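Local atomic coordinates of putative restriction endonuclease domain-containing protein (Anabaena variabilis, PDB entry 3OT2), a protein that is of unknown function but is probably a nuclease, a Uma2-type relative of the restriction endonucleases of the PD-(D/E)XK clan. Residues 40-43 / 44-48; 85-88 / 89-92; 119-122 / 123-127; 128-131 / 132-136. All coordinates share one frame; numbering follows the deposited sequence. Where two conformers were deposited one is given.

Contact 1. Residues 40-43 / 44-48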
loop_
_atom_site.group_PDB
_atom_site.type_symbol
_atom_site.label_atom_id
_atom_site.label_comp_id
_atom_site.label_asym_id
_atom_site.label_seq_id
_atom_site.Cartn_x
_atom_site.Cartn_y
_atom_site.Cartn_z
ATOM N N GLY A 40 -2.801 8.416 -21.048
ATOM C CA GLY A 40 -4.000 7.849 -21.664
ATOM C C GLY A 40 -4.788 6.911 -20.769
ATOM O O GLY A 40 -5.968 7.155 -20.525
ATOM N N LYS A 41 -4.135 5.853 -20.241
ATOM C CA LYS A 41 -4.780 4.829 -19.405
ATOM C C LYS A 41 -5.404 5.456 -18.182
ATOM O O LYS A 41 -6.579 5.225 -17.895
ATOM C CB LYS A 41 -3.776 3.726 -19.022
ATOM C CG LYS A 41 -3.582 2.685 -20.144
ATOM C CD LYS A 41 -2.314 1.831 -20.033
ATOM C CE LYS A 41 -2.359 0.777 -18.963
ATOM N NZ LYS A 41 -1.275 -0.240 -19.151
ATOM N N HIS A 42 -4.635 6.322 -17.503
ATOM C CA HIS A 42 -5.069 7.047 -16.318
ATOM C C HIS A 42 -6.355 7.864 -16.603
ATOM O O HIS A 42 -7.342 7.729 -15.872
ATOM C CB HIS A 42 -3.943 7.950 -15.831
ATOM C CG HIS A 42 -4.270 8.625 -14.545
ATOM N ND1 HIS A 42 -4.873 9.863 -14.515
ATOM C CD2 HIS A 42 -4.120 8.179 -13.279
ATOM C CE1 HIS A 42 -5.052 10.144 -13.236
ATOM N NE2 HIS A 42 -4.613 9.158 -12.458
ATOM N N SER A 43 -6.350 8.662 -17.696
ATOM C CA SER A 43 -7.478 9.497 -18.096
ATOM C C SER A 43 -8.710 8.686 -18.425
ATOM O O SER A 43 -9.808 9.118 -18.089
ATOM C CB SER A 43 -7.115 10.345 -19.314
ATOM O OG SER A 43 -6.119 11.291 -18.977
ATOM N N ALA A 44 -8.544 7.534 -19.096
ATOM C CA ALA A 44 -9.665 6.689 -19.504
ATOM C C ALA A 44 -10.438 6.182 -18.275
ATOM O O ALA A 44 -11.667 6.293 -18.234
ATOM C CB ALA A 44 -9.170 5.530 -20.358
ATOM N N ILE A 45 -9.716 5.662 -17.269
ATOM C CA ILE A 45 -10.308 5.167 -16.022
ATOM C C ILE A 45 -10.870 6.333 -15.211
ATOM O O ILE A 45 -11.984 6.227 -14.705
ATOM C CB ILE A 45 -9.275 4.333 -15.222
ATOM C CG1 ILE A 45 -9.065 2.960 -15.946
ATOM C CG2 ILE A 45 -9.745 4.147 -13.742
ATOM C CD1 ILE A 45 -8.012 2.052 -15.348
ATOM N N GLN A 46 -10.118 7.444 -15.102
ATOM C CA GLN A 46 -10.536 8.601 -14.323
ATOM C C GLN A 46 -11.858 9.212 -14.826
ATOM O O GLN A 46 -12.741 9.433 -14.000
ATOM C CB GLN A 46 -9.449 9.665 -14.328
ATOM C CG GLN A 46 -9.667 10.773 -13.309
ATOM C CD GLN A 46 -8.613 11.837 -13.420
ATOM O OE1 GLN A 46 -7.952 11.988 -14.446
ATOM N NE2 GLN A 46 -8.459 12.638 -12.376
ATOM N N SER A 47 -11.976 9.491 -16.154
ATOM C CA SER A 47 -13.174 10.111 -16.726
ATOM C C SER A 47 -14.389 9.197 -16.608
ATOM O O SER A 47 -15.472 9.667 -16.241
ATOM C CB SER A 47 -12.942 10.511 -18.183
ATOM O OG SER A 47 -11.994 11.565 -18.258
ATOM N N GLU A 48 -14.221 7.903 -16.900
ATOM C CA GLU A 48 -15.323 6.950 -16.825
ATOM C C GLU A 48 -15.763 6.700 -15.389
ATOM O O GLU A 48 -16.951 6.503 -15.131
ATOM C CB GLU A 48 -14.929 5.629 -17.488
ATOM C CG GLU A 48 -16.118 4.731 -17.783
ATOM C CD GLU A 48 -17.239 5.298 -18.631
ATOM O OE1 GLU A 48 -16.965 6.150 -19.507
ATOM O OE2 GLU A 48 -18.396 4.871 -18.422
#

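Contact 2. Residues 85-88 / 89-92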
loop_
_atom_site.group_PDB
_atom_site.type_symbol
_atom_site.label_atom_id
_atom_site.label_comp_id
_atom_site.label_asym_id
_atom_site.label_seq_id
_atom_site.Cartn_x
_atom_site.Cartn_y
_atom_site.Cartn_z
ATOM N N PHE A 85 -18.094 13.638 -2.407
ATOM C CA PHE A 85 -18.654 14.237 -1.181
ATOM C C PHE A 85 -20.135 14.016 -1.121
ATOM O O PHE A 85 -20.808 14.272 -2.115
ATOM C CB PHE A 85 -18.397 15.768 -1.163
ATOM C CG PHE A 85 -16.966 16.179 -0.923
ATOM C CD1 PHE A 85 -16.072 16.277 -1.976
ATOM C CD2 PHE A 85 -16.523 16.498 0.355
ATOM C CE1 PHE A 85 -14.751 16.654 -1.751
ATOM C CE2 PHE A 85 -15.204 16.900 0.574
ATOM C CZ PHE A 85 -14.328 16.974 -0.481
ATOM N N ILE A 86 -20.662 13.607 0.054
ATOM C CA ILE A 86 -22.105 13.462 0.267
ATOM C C ILE A 86 -22.675 14.895 0.213
ATOM O O ILE A 86 -21.925 15.861 0.464
ATOM C CB ILE A 86 -22.481 12.669 1.553
ATOM C CG1 ILE A 86 -22.125 13.453 2.855
ATOM C CG2 ILE A 86 -21.851 11.254 1.505
ATOM C CD1 ILE A 86 -22.565 12.789 4.195
ATOM N N TRP A 87 -23.965 15.036 -0.171
ATOM C CA TRP A 87 -24.564 16.338 -0.418
ATOM C C TRP A 87 -24.433 17.300 0.746
ATOM O O TRP A 87 -24.044 18.439 0.508
ATOM C CB TRP A 87 -26.038 16.210 -0.815
ATOM C CG TRP A 87 -26.423 17.171 -1.905
ATOM C CD1 TRP A 87 -27.079 18.359 -1.753
ATOM C CD2 TRP A 87 -26.115 17.055 -3.306
ATOM N NE1 TRP A 87 -27.212 18.979 -2.975
ATOM C CE2 TRP A 87 -26.635 18.196 -3.945
ATOM C CE3 TRP A 87 -25.426 16.108 -4.082
ATOM C CZ2 TRP A 87 -26.522 18.397 -5.334
ATOM C CZ3 TRP A 87 -25.331 16.302 -5.454
ATOM C CH2 TRP A 87 -25.894 17.426 -6.068
ATOM N N SER A 88 -24.709 16.850 1.995
ATOM C CA SER A 88 -24.656 17.695 3.206
ATOM C C SER A 88 -23.248 18.249 3.500
ATOM O O SER A 88 -23.129 19.232 4.221
ATOM C CB SER A 88 -25.153 16.915 4.419
ATOM O OG SER A 88 -24.323 15.796 4.697
ATOM N N ARG A 89 -22.194 17.616 2.960
ATOM C CA ARG A 89 -20.803 18.024 3.201
ATOM C C ARG A 89 -20.218 18.883 2.068
ATOM O O ARG A 89 -19.110 19.379 2.229
ATOM C CB ARG A 89 -19.915 16.781 3.446
ATOM C CG ARG A 89 -20.190 16.154 4.812
ATOM C CD ARG A 89 -19.226 15.022 5.091
ATOM N NE ARG A 89 -17.928 15.509 5.564
ATOM C CZ ARG A 89 -16.795 15.409 4.886
ATOM N NH1 ARG A 89 -16.785 14.867 3.674
ATOM N NH2 ARG A 89 -15.665 15.864 5.402
ATOM N N ILE A 90 -20.956 19.108 0.959
ATOM C CA ILE A 90 -20.449 19.944 -0.139
ATOM C C ILE A 90 -20.495 21.425 0.333
ATOM O O ILE A 90 -21.583 21.916 0.606
ATOM C CB ILE A 90 -21.219 19.715 -1.478
ATOM C CG1 ILE A 90 -21.042 18.272 -1.997
ATOM C CG2 ILE A 90 -20.775 20.741 -2.557
ATOM C CD1 ILE A 90 -22.011 17.825 -3.074
ATOM N N PRO A 91 -19.334 22.124 0.498
ATOM C CA PRO A 91 -19.387 23.541 0.922
ATOM C C PRO A 91 -20.043 24.409 -0.155
ATOM O O PRO A 91 -19.750 24.269 -1.342
ATOM C CB PRO A 91 -17.919 23.906 1.150
ATOM C CG PRO A 91 -17.151 22.965 0.310
ATOM C CD PRO A 91 -17.944 21.682 0.270
ATOM N N ARG A 92 -20.990 25.245 0.259
ATOM C CA ARG A 92 -21.749 26.101 -0.648
ATOM C C ARG A 92 -21.722 27.541 -0.212
ATOM O O ARG A 92 -21.676 27.838 0.994
ATOM C CB ARG A 92 -23.215 25.632 -0.732
ATOM C CG ARG A 92 -23.351 24.236 -1.316
ATOM C CD ARG A 92 -24.773 23.856 -1.644
ATOM N NE ARG A 92 -24.786 22.497 -2.164
ATOM C CZ ARG A 92 -24.726 22.172 -3.452
ATOM N NH1 ARG A 92 -24.695 23.115 -4.386
ATOM N NH2 ARG A 92 -24.718 20.905 -3.818
HETATM O O HOH W 1 -24.473 21.022 0.074
HETATM O O HOH W 2 -22.169 22.526 3.680
#

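Contact 3. Residues 119-122 / 123-127. With EDO (1,2-ethanediol), chain K; EDO (1,2-ethanediol), chain G.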
loop_
_atom_site.group_PDB
_atom_site.type_symbol
_atom_site.label_atom_id
_atom_site.label_comp_id
_atom_site.label_asym_id
_atom_site.label_seq_id
_atom_site.Cartn_x
_atom_site.Cartn_y
_atom_site.Cartn_z
ATOM N N GLN A 119 3.422 5.456 -5.641
ATOM C CA GLN A 119 2.432 4.642 -4.934
ATOM C C GLN A 119 2.545 4.864 -3.403
ATOM O O GLN A 119 1.534 4.851 -2.710
ATOM C CB GLN A 119 2.610 3.166 -5.292
ATOM C CG GLN A 119 1.512 2.270 -4.703
ATOM C CD GLN A 119 1.434 0.916 -5.356
ATOM O OE1 GLN A 119 2.049 0.670 -6.391
ATOM N NE2 GLN A 119 0.638 0.030 -4.793
ATOM N N THR A 120 3.773 5.100 -2.883
ATOM C CA THR A 120 3.966 5.371 -1.453
ATOM C C THR A 120 3.257 6.688 -1.100
ATOM O O THR A 120 2.487 6.698 -0.158
ATOM C CB THR A 120 5.446 5.365 -1.120
ATOM O OG1 THR A 120 5.874 4.004 -1.150
ATOM C CG2 THR A 120 5.772 5.972 0.254
ATOM N N LYS A 121 3.481 7.765 -1.875
ATOM C CA LYS A 121 2.848 9.067 -1.644
ATOM C C LYS A 121 1.315 8.942 -1.656
ATOM O O LYS A 121 0.653 9.476 -0.762
ATOM C CB LYS A 121 3.308 10.088 -2.702
ATOM C CG LYS A 121 2.628 11.450 -2.624
ATOM C CD LYS A 121 2.951 12.326 -3.835
ATOM C CE LYS A 121 2.130 11.908 -5.038
ATOM N NZ LYS A 121 2.559 12.585 -6.299
ATOM N N VAL A 122 0.767 8.224 -2.647
ATOM C CA VAL A 122 -0.677 8.009 -2.809
ATOM C C VAL A 122 -1.255 7.290 -1.602
ATOM O O VAL A 122 -2.323 7.684 -1.124
ATOM C CB VAL A 122 -0.964 7.235 -4.128
ATOM C CG1 VAL A 122 -2.356 6.640 -4.115
ATOM C CG2 VAL A 122 -0.815 8.155 -5.320
ATOM N N THR A 123 -0.565 6.232 -1.115
ATOM C CA THR A 123 -1.016 5.460 0.058
ATOM C C THR A 123 -1.035 6.378 1.280
ATOM O O THR A 123 -2.033 6.386 1.993
ATOM C CB THR A 123 -0.153 4.210 0.258
ATOM O OG1 THR A 123 -0.312 3.428 -0.911
ATOM C CG2 THR A 123 -0.610 3.391 1.431
ATOM N N LYS A 124 0.022 7.189 1.476
ATOM C CA LYS A 124 0.062 8.159 2.581
ATOM C C LYS A 124 -1.121 9.139 2.477
ATOM O O LYS A 124 -1.737 9.449 3.491
ATOM C CB LYS A 124 1.366 8.961 2.580
ATOM C CG LYS A 124 2.617 8.188 2.945
ATOM C CD LYS A 124 3.777 9.146 2.866
ATOM C CE LYS A 124 5.074 8.454 3.077
ATOM N NZ LYS A 124 6.189 9.434 3.137
ATOM N N ASN A 125 -1.408 9.644 1.266
ATOM C CA ASN A 125 -2.519 10.582 1.040
ATOM C C ASN A 125 -3.861 9.947 1.391
ATOM O O ASN A 125 -4.675 10.587 2.059
ATOM C CB ASN A 125 -2.530 11.095 -0.412
ATOM C CG ASN A 125 -1.464 12.137 -0.679
ATOM O OD1 ASN A 125 -0.855 12.709 0.246
ATOM N ND2 ASN A 125 -1.221 12.421 -1.946
ATOM N N ILE A 126 -4.075 8.682 1.002
ATOM C CA ILE A 126 -5.314 7.974 1.318
ATOM C C ILE A 126 -5.402 7.797 2.828
ATOM O O ILE A 126 -6.452 8.064 3.412
ATOM C CB ILE A 126 -5.450 6.626 0.555
ATOM C CG1 ILE A 126 -5.676 6.868 -0.963
ATOM C CG2 ILE A 126 -6.603 5.786 1.143
ATOM C CD1 ILE A 126 -5.517 5.634 -1.858
ATOM N N LEU A 127 -4.299 7.387 3.475
ATOM C CA LEU A 127 -4.349 7.171 4.922
ATOM C C LEU A 127 -4.580 8.488 5.681
ATOM O O LEU A 127 -5.262 8.472 6.706
ATOM C CB LEU A 127 -3.104 6.424 5.417
ATOM C CG LEU A 127 -2.942 4.992 4.856
ATOM C CD1 LEU A 127 -1.549 4.465 5.128
ATOM C CD2 LEU A 127 -4.020 4.031 5.391
HETATM C C1 EDO K . -0.168 -0.082 -1.038
HETATM O O1 EDO K . -0.071 0.769 -2.176
HETATM C C2 EDO K . 0.952 0.260 -0.049
HETATM O O2 EDO K . 2.225 -0.079 -0.603
HETATM C C1 EDO G . 5.506 11.660 0.052
HETATM O O1 EDO G . 6.056 10.383 0.419
HETATM C C2 EDO G . 5.416 12.541 1.292
HETATM O O2 EDO G . 6.395 13.597 1.252
#

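Contact 4. Residues 128-131 / 132-136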
loop_
_atom_site.group_PDB
_atom_site.type_symbol
_atom_site.label_atom_id
_atom_site.label_comp_id
_atom_site.label_asym_id
_atom_site.label_seq_id
_atom_site.Cartn_x
_atom_site.Cartn_y
_atom_site.Cartn_z
ATOM N N HIS A 128 -4.068 9.622 5.159
ATOM C CA HIS A 128 -4.271 10.961 5.749
ATOM C C HIS A 128 -5.766 11.334 5.629
ATOM O O HIS A 128 -6.332 11.863 6.580
ATOM C CB HIS A 128 -3.361 12.014 5.073
ATOM C CG HIS A 128 -3.529 13.407 5.607
ATOM N ND1 HIS A 128 -2.946 13.791 6.794
ATOM C CD2 HIS A 128 -4.206 14.461 5.088
ATOM C CE1 HIS A 128 -3.299 15.053 6.982
ATOM N NE2 HIS A 128 -4.057 15.501 5.974
ATOM N N CYS A 129 -6.416 11.004 4.489
ATOM C CA CYS A 129 -7.866 11.224 4.304
ATOM C C CYS A 129 -8.669 10.507 5.389
ATOM O O CYS A 129 -9.547 11.117 6.013
ATOM C CB CYS A 129 -8.308 10.771 2.917
ATOM S SG CYS A 129 -7.775 11.859 1.592
ATOM N N LEU A 130 -8.371 9.213 5.612
ATOM C CA LEU A 130 -9.050 8.382 6.609
ATOM C C LEU A 130 -8.885 8.946 8.016
ATOM O O LEU A 130 -9.814 8.852 8.820
ATOM C CB LEU A 130 -8.545 6.932 6.573
ATOM C CG LEU A 130 -8.796 6.133 5.291
ATOM C CD1 LEU A 130 -8.040 4.819 5.337
ATOM C CD2 LEU A 130 -10.285 5.875 5.060
ATOM N N LYS A 131 -7.724 9.566 8.296
ATOM C CA LYS A 131 -7.420 10.184 9.594
ATOM C C LYS A 131 -8.318 11.421 9.831
ATOM O O LYS A 131 -8.526 11.830 10.976
ATOM C CB LYS A 131 -5.919 10.566 9.637
ATOM C CG LYS A 131 -5.434 11.186 10.952
ATOM C CD LYS A 131 -3.975 11.611 10.883
ATOM C CE LYS A 131 -3.527 12.153 12.222
ATOM N NZ LYS A 131 -2.074 12.458 12.229
ATOM N N HIS A 132 -8.849 12.024 8.740
ATOM C CA HIS A 132 -9.645 13.243 8.865
ATOM C C HIS A 132 -11.105 13.075 8.436
ATOM O O HIS A 132 -11.762 14.061 8.114
ATOM C CB HIS A 132 -8.939 14.387 8.122
ATOM C CG HIS A 132 -7.658 14.750 8.811
ATOM N ND1 HIS A 132 -7.647 15.580 9.931
ATOM C CD2 HIS A 132 -6.400 14.295 8.600
ATOM C CE1 HIS A 132 -6.385 15.640 10.325
ATOM N NE2 HIS A 132 -5.595 14.883 9.562
ATOM N N GLY A 133 -11.609 11.843 8.506
ATOM C CA GLY A 133 -13.021 11.554 8.272
ATOM C C GLY A 133 -13.460 10.863 7.001
ATOM O O GLY A 133 -14.650 10.599 6.845
ATOM N N THR A 134 -12.543 10.589 6.058
ATOM C CA THR A 134 -12.939 9.922 4.812
ATOM C C THR A 134 -13.500 8.533 5.149
ATOM O O THR A 134 -12.957 7.831 6.000
ATOM C CB THR A 134 -11.765 9.890 3.842
ATOM O OG1 THR A 134 -11.431 11.244 3.518
ATOM C CG2 THR A 134 -12.063 9.119 2.554
ATOM N N GLN A 135 -14.621 8.165 4.506
ATOM C CA GLN A 135 -15.257 6.873 4.741
ATOM C C GLN A 135 -14.514 5.778 4.019
ATOM O O GLN A 135 -14.432 4.671 4.530
ATOM C CB GLN A 135 -16.730 6.863 4.273
ATOM C CG GLN A 135 -17.596 8.016 4.796
ATOM C CD GLN A 135 -19.019 7.928 4.278
ATOM O OE1 GLN A 135 -19.566 6.836 4.024
ATOM N NE2 GLN A 135 -19.680 9.088 4.159
HETATM N N MSE A 136 -14.044 6.045 2.799
HETATM C CA MSE A 136 -13.376 5.011 2.009
HETATM C C MSE A 136 -12.354 5.596 1.062
HETATM O O MSE A 136 -12.556 6.666 0.489
HETATM C CB MSE A 136 -14.419 4.197 1.188
HETATM C CG MSE A 136 -13.776 3.039 0.384
HETATM SE SE MSE A 136 -15.088 1.977 -0.566
HETATM C CE MSE A 136 -15.800 0.945 0.926
HETATM O O HOH W 3 -12.325 8.342 8.644
HETATM O O HOH W 4 -2.764 14.969 10.224
#

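Contact 1. Residues 40-43 / 44-48
H42 and Q46, one turn apart in the first turns of helix 40-57, set the imidazole beside the carboxamide. Helical hydrogen bonds tie the two segments: A44 N to G40 O at 3.0 Å, I45 N to K41 O at 3.2 Å, Q46 N to H42 O at 2.9 Å and S47 N to S43 O at 2.9 Å. H42 and Q46 both leave the helix with CG anti to the backbone N (chi1 -174° and -168°), which sends the two chains out from the same side. Q46 OE1 then approaches the imidazole obliquely, 3.6 Å from H42 CE1, with the ring and amide planes 69° apart; this is a van der Waals touch, and the polar ends find their mates beyond the helix. H42 NE2 bonds to D81 OD2, while Q46 NE2 bonds to both E68 OE2 and D81 O, so D81 and E68 probably hold the rotation of both buried groups. S43 OG turns back along the chain to Q39 O. Beyond these residues, H42, I45 and Q46 rest on I112 of strand 108-112, I45 also packs against L182 and F183 of helix 179-183, and K41 forms a salt bridge with D143, so the helix lies between the central sheet and the C-terminal helix.

Contact 2. Residues 85-88 / 89-92
R89 N reaches I86 O at 3.1 Å and I90 N reaches W87 O at 3.2 Å, each bond spanning three residues as in a 3-10 turn, with the donors well above the carbonyl planes; these backbone bonds turn the chain after strand 82-86. Apolar contacts fill the inside of the turn. F85 CB meets I90 CG1 at 3.7 Å, and I90 CD1 lies over one face of the indole, 4.0 Å from W87 CE3; I86 CG1 runs past R89 CG at 3.9 Å. The third group is polar. The R89 chain bends at CG-CD (chi3 81°), bringing NH1 to 3.7 Å from F85 CD2 with ring and guanidinium planes only 16° apart, while NH1 itself is claimed by D107 OD2 in a salt bridge and by A105 O. R92 stretches out and sets NH2 3.3 Å from W87 NE1, two donors that cannot bond to each other. R92 NE instead gives its proton to a water at 2.7 Å, which donates in turn to W87 O and I90 O; R92 NH1 bonds to G96 O. An alanine in place of W87 would probably leave I90 CD1 without the indole face and R92 NH2 without its neighbour, with the guanidinium held by its other bonds. The chemistry is thus divided: greasy contacts close the turn, both arginines keep their hydrogen bonds for carboxylate, carbonyls and water, and the indole meets the R92 guanidinium without a hydrogen bond, while a water ties R92 NE to W87 O.

Contact 3. Residues 119-122 / 123-127
In T123, OG1 lies anti to the carbonyl carbon (chi1 -61°), which swings the hydroxyl back over the preceding turn onto Q119 O; Q119, with CG anti to its own N (chi1 -174°), runs out extended beyond CG. Q119 O is gripped twice, by T123 OG1 at 2.9 Å and T123 N at 3.0 Å, from opposite faces of its carbonyl plane. A 1,2-ethanediol, probably from the crystallisation liquor and also bonded to Q119 and T123 of the second subunit, bridges the two side chains: Q119 NE2 donates to its O1 at 2.8 Å, and that O1 donates to T123 OG1 at 3.0 Å. T120 and K124 lie side by side, CG2 3.8 Å from CE, and V122 CG1 meets I126 CD1 at 4.0 Å. K124 NZ bonds to a second ethanediol and forms a salt bridge with D160 of the second subunit. A methionine replacing K124 would probably leave that aspartate without its cationic mate. T120 OG1 bonds to D141 of the second subunit. The helix is the crossover of the beta-alpha-beta unit 108-112, 119-131, 136-141: V122, T123 and I126 pack on L139, and K121 and N125 on I28 of strand 25-28.

Contact 4. Residues 128-131 / 132-136
H132 sets CD2 over one face of the H128 ring, 3.6 Å from CE1; the ring centroids are 4.6 Å apart and the planes meet obliquely at 49°. With H128 CG anti to the backbone N (chi1 179°), the imidazole lies alongside the carbonyl end, where H132 follows. The edge of the H132 ring, at CD2, faces H128 O at 3.2 Å. C129 O is held from both faces of its plane, by H132 N at 3.0 Å and by T134 N at 3.0 Å, while T134 OG1 packs 3.2 Å from C129 CB. The T134 bond is a six-to-one bond, and G133 just before it has a positive phi (107°); together they make the turn by which the chain passes from helix 119-131 to strand 136-141. Farther out, H128 NE2 bonds to F73 O and its ring stacks with H76, which probably helps hold the ring's orientation. T134 OG1 bonds to P106 O, and C129 and T134 both pack on T109 of strand 108-112. Q135 NE2 reaches D107 OD1, and the backbone of Q135 and M136 joins D107, with M136 also pairing with T109.

Contacts 3 and 4 are successive stretches around helix 119-131, their centres 12 Å apart; contact 3 faces the second subunit and contact 4 leads the chain back to the sheet. There contact 4 touches contact 2, where Q135 NE2 packs on I86 CG2 at 4.1 Å, and D107 serves both, its OD2 binding I86 and R89 and its OD1 Q135. Contact 1 stands apart, its centre about 24 Å from that of contact 4 across the chain's centre, though both pack on strand 108-112. The butanediol lies about 13 Å from the side chain of K121 in contact 3. No active site is established, so any catalytic link remains an inference from the nuclease family.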